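Local coordinates for fructose 1-phosphate kinase (Staphylococcus aureus, PDB 2JG5), which probably transfers a phosphate group from ATP to fructose 1-phosphate, giving fructose 1,6-bisphosphate, as a member of the pfkB family of carbohydrate kinases, at residues 57-62 with 78-83. Sequence-based numbering, arbitrary orientation.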
ATOM      1  N   GLY A  57     -13.844 -11.166 -11.049  1.00 31.16           N
ATOM      2  CA  GLY A  57     -13.714  -9.719 -10.916  1.00 30.99           C
ATOM      3  C   GLY A  57     -12.394  -9.218 -11.456  1.00 30.82           C
ATOM      4  O   GLY A  57     -11.768  -9.891 -12.266  1.00 30.92           O
ATOM      5  N   PHE A  58     -11.940  -8.056 -10.991  1.00 30.48           N
ATOM      6  CA  PHE A  58     -10.765  -7.433 -11.606  1.00 30.40           C
ATOM      7  C   PHE A  58      -9.561  -7.315 -10.697  1.00 30.44           C
ATOM      8  O   PHE A  58      -9.663  -6.787  -9.591  1.00 30.42           O
ATOM      9  CB  PHE A  58     -11.136  -6.066 -12.198  1.00 30.01           C
ATOM     10  CG  PHE A  58     -12.327  -6.123 -13.116  1.00 30.15           C
ATOM     11  CD1 PHE A  58     -13.585  -5.754 -12.661  1.00 28.71           C
ATOM     12  CD2 PHE A  58     -12.192  -6.591 -14.425  1.00 28.34           C
ATOM     13  CE1 PHE A  58     -14.685  -5.841 -13.498  1.00 30.34           C
ATOM     14  CE2 PHE A  58     -13.284  -6.674 -15.260  1.00 27.17           C
ATOM     15  CZ  PHE A  58     -14.527  -6.300 -14.807  1.00 28.28           C
ATOM     16  N   ALA A  59      -8.412  -7.806 -11.172  1.00 30.54           N
ATOM     17  CA  ALA A  59      -7.149  -7.598 -10.453  1.00 30.56           C
ATOM     18  C   ALA A  59      -6.013  -7.143 -11.371  1.00 30.85           C
ATOM     19  O   ALA A  59      -5.959  -7.507 -12.547  1.00 31.21           O
ATOM     20  CB  ALA A  59      -6.756  -8.829  -9.663  1.00 29.87           C
ATOM     21  N   GLY A  60      -5.110  -6.341 -10.816  1.00 31.21           N
ATOM     22  CA  GLY A  60      -4.003  -5.793 -11.574  1.00 31.04           C
ATOM     23  C   GLY A  60      -2.840  -5.397 -10.692  1.00 30.96           C
ATOM     24  O   GLY A  60      -3.011  -5.101  -9.506  1.00 30.54           O
ATOM     25  N   GLY A  61      -1.657  -5.391 -11.300  1.00 30.93           N
ATOM     26  CA  GLY A  61      -0.419  -5.068 -10.626  1.00 31.09           C
ATOM     27  C   GLY A  61      -0.088  -6.043  -9.520  1.00 31.35           C
ATOM     28  O   GLY A  61      -0.587  -7.178  -9.486  1.00 31.08           O
ATOM     29  N   PHE A  62       0.753  -5.590  -8.603  1.00 31.53           N
ATOM     30  CA  PHE A  62       1.160  -6.417  -7.487  1.00 31.79           C
ATOM     31  C   PHE A  62       0.132  -6.415  -6.344  1.00 31.60           C
ATOM     32  O   PHE A  62      -0.030  -7.428  -5.662  1.00 31.41           O
ATOM     33  CB  PHE A  62       2.569  -6.046  -7.048  1.00 32.08           C
ATOM     34  CG  PHE A  62       3.627  -6.388  -8.078  1.00 33.40           C
ATOM     35  CD1 PHE A  62       4.014  -7.720  -8.294  1.00 34.25           C
ATOM     36  CD2 PHE A  62       4.240  -5.389  -8.831  1.00 33.98           C
ATOM     37  CE1 PHE A  62       4.995  -8.045  -9.241  1.00 33.57           C
ATOM     38  CE2 PHE A  62       5.215  -5.706  -9.778  1.00 33.90           C
ATOM     39  CZ  PHE A  62       5.592  -7.040  -9.981  1.00 33.32           C
ATOM     40  N   SER A  78      -9.605 -18.407  -7.614  1.00 33.03           N
ATOM     41  CA  SER A  78      -9.916 -17.139  -8.244  1.00 32.68           C
ATOM     42  C   SER A  78      -9.581 -17.173  -9.732  1.00 32.76           C
ATOM     43  O   SER A  78      -8.704 -17.914 -10.182  1.00 32.17           O
ATOM     44  CB  SER A  78      -9.192 -15.978  -7.550  1.00 32.83           C
ATOM     45  OG  SER A  78      -7.800 -15.971  -7.844  1.00 32.82           O
ATOM     46  N   ASN A  79     -10.301 -16.370 -10.502  1.00 32.59           N
ATOM     47  CA  ASN A  79     -10.078 -16.313 -11.929  1.00 32.37           C
ATOM     48  C   ASN A  79     -10.347 -14.882 -12.346  1.00 32.05           C
ATOM     49  O   ASN A  79     -11.222 -14.602 -13.170  1.00 31.76           O
ATOM     50  CB  ASN A  79     -10.970 -17.331 -12.644  1.00 32.37           C
ATOM     51  CG  ASN A  79     -10.455 -17.715 -14.026  1.00 32.92           C
ATOM     52  OD1 ASN A  79      -9.365 -17.323 -14.448  1.00 32.77           O
ATOM     53  ND2 ASN A  79     -11.255 -18.495 -14.742  1.00 33.91           N
ATOM     54  N   PHE A  80      -9.591 -13.982 -11.712  1.00 31.76           N
ATOM     55  CA  PHE A  80      -9.669 -12.543 -11.934  1.00 31.22           C
ATOM     56  C   PHE A  80      -9.204 -12.140 -13.325  1.00 30.85           C
ATOM     57  O   PHE A  80      -8.292 -12.749 -13.889  1.00 30.54           O
ATOM     58  CB  PHE A  80      -8.822 -11.792 -10.897  1.00 31.48           C
ATOM     59  CG  PHE A  80      -9.406 -11.793  -9.512  1.00 31.45           C
ATOM     60  CD1 PHE A  80      -8.735 -12.418  -8.465  1.00 32.20           C
ATOM     61  CD2 PHE A  80     -10.612 -11.155  -9.248  1.00 31.49           C
ATOM     62  CE1 PHE A  80      -9.264 -12.409  -7.165  1.00 32.38           C
ATOM     63  CE2 PHE A  80     -11.159 -11.145  -7.965  1.00 32.32           C
ATOM     64  CZ  PHE A  80     -10.482 -11.773  -6.919  1.00 32.44           C
ATOM     65  N   ILE A  81      -9.846 -11.107 -13.861  1.00 30.39           N
ATOM     66  CA  ILE A  81      -9.466 -10.516 -15.135  1.00 30.34           C
ATOM     67  C   ILE A  81      -8.345  -9.528 -14.869  1.00 30.86           C
ATOM     68  O   ILE A  81      -8.539  -8.549 -14.116  1.00 30.72           O
ATOM     69  CB  ILE A  81     -10.649  -9.748 -15.805  1.00 30.07           C
ATOM     70  CG1 ILE A  81     -11.892 -10.638 -15.954  1.00 29.03           C
ATOM     71  CG2 ILE A  81     -10.207  -9.094 -17.123  1.00 29.64           C
ATOM     72  CD1 ILE A  81     -11.709 -11.861 -16.872  1.00 29.88           C
ATOM     73  N   GLU A  82      -7.185  -9.773 -15.485  1.00 31.14           N
ATOM     74  CA  GLU A  82      -6.022  -8.896 -15.324  1.00 31.77           C
ATOM     75  C   GLU A  82      -6.323  -7.546 -15.949  1.00 31.65           C
ATOM     76  O   GLU A  82      -6.626  -7.448 -17.149  1.00 31.71           O
ATOM     77  CB  GLU A  82      -4.756  -9.516 -15.944  1.00 32.02           C
ATOM     78  CG  GLU A  82      -3.426  -8.796 -15.587  1.00 32.97           C
ATOM     79  CD  GLU A  82      -2.274  -9.169 -16.513  1.00 32.76           C
ATOM     80  OE1 GLU A  82      -1.431 -10.005 -16.115  1.00 36.20           O
ATOM     81  OE2 GLU A  82      -2.206  -8.639 -17.647  1.00 33.67           O
ATOM     82  N   VAL A  83      -6.274  -6.511 -15.123  1.00 31.79           N
ATOM     83  CA  VAL A  83      -6.381  -5.138 -15.609  1.00 32.32           C
ATOM     84  C   VAL A  83      -4.999  -4.455 -15.553  1.00 32.57           C
ATOM     85  O   VAL A  83      -4.084  -4.950 -14.892  1.00 32.30           O
ATOM     86  CB  VAL A  83      -7.498  -4.334 -14.871  1.00 32.30           C
ATOM     87  CG1 VAL A  83      -8.839  -5.047 -15.022  1.00 32.31           C
ATOM     88  CG2 VAL A  83      -7.185  -4.176 -13.402  1.00 32.54           C
TER
HETATM   89  O   HOH W   1     -12.979 -12.783 -13.329  1.00 22.37           O
HETATM   90  O   HOH W   2      -0.699  -4.817 -14.131  1.00 33.52           O
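Phe-58 overlaps Val-83 and Ile-81 through CD2, which lies 3.7 Å from Val-83 CG1 and 3.8 Å from Ile-81 CB. Its side chain, with CG beside its own backbone N (chi1 -52°), runs beside that of Ile-81, pointing the same way, and crosses that of Val-83 at about a right angle; the same side chain also touches Phe-113 and Leu-116 of helix 110-120. On the other face of the sheet from Phe-58 and Ile-81, Ala-59 rests its small CB 3.8 Å from Phe-80 CB. Phe-80 brings its ring edge to the Gly-57 backbone, CD2 being 3.4 Å from Gly-57 C; glycine suits this backbone (phi 127°), where a CB would jam against the preceding carbonyl O. Ile-67 and Leu-71 of helix 61-73 also touch the Phe-80 side chain. Three backbone hydrogen bonds join the segments in parallel register: Ile-81 N to Gly-57 O (2.8 Å), Ala-59 N to Ile-81 O (3.0 Å) and Val-83 N to Ala-59 O (2.8 Å). A CB at Gly-60 would clash with Val-83 O. The neighbouring parallel strands 58-59 and 77-82, linked by helix 61-73, make a beta-alpha-beta crossover at the margin of the central parallel sheet, with helices on both faces, as in the ribokinase-like alpha/beta fold.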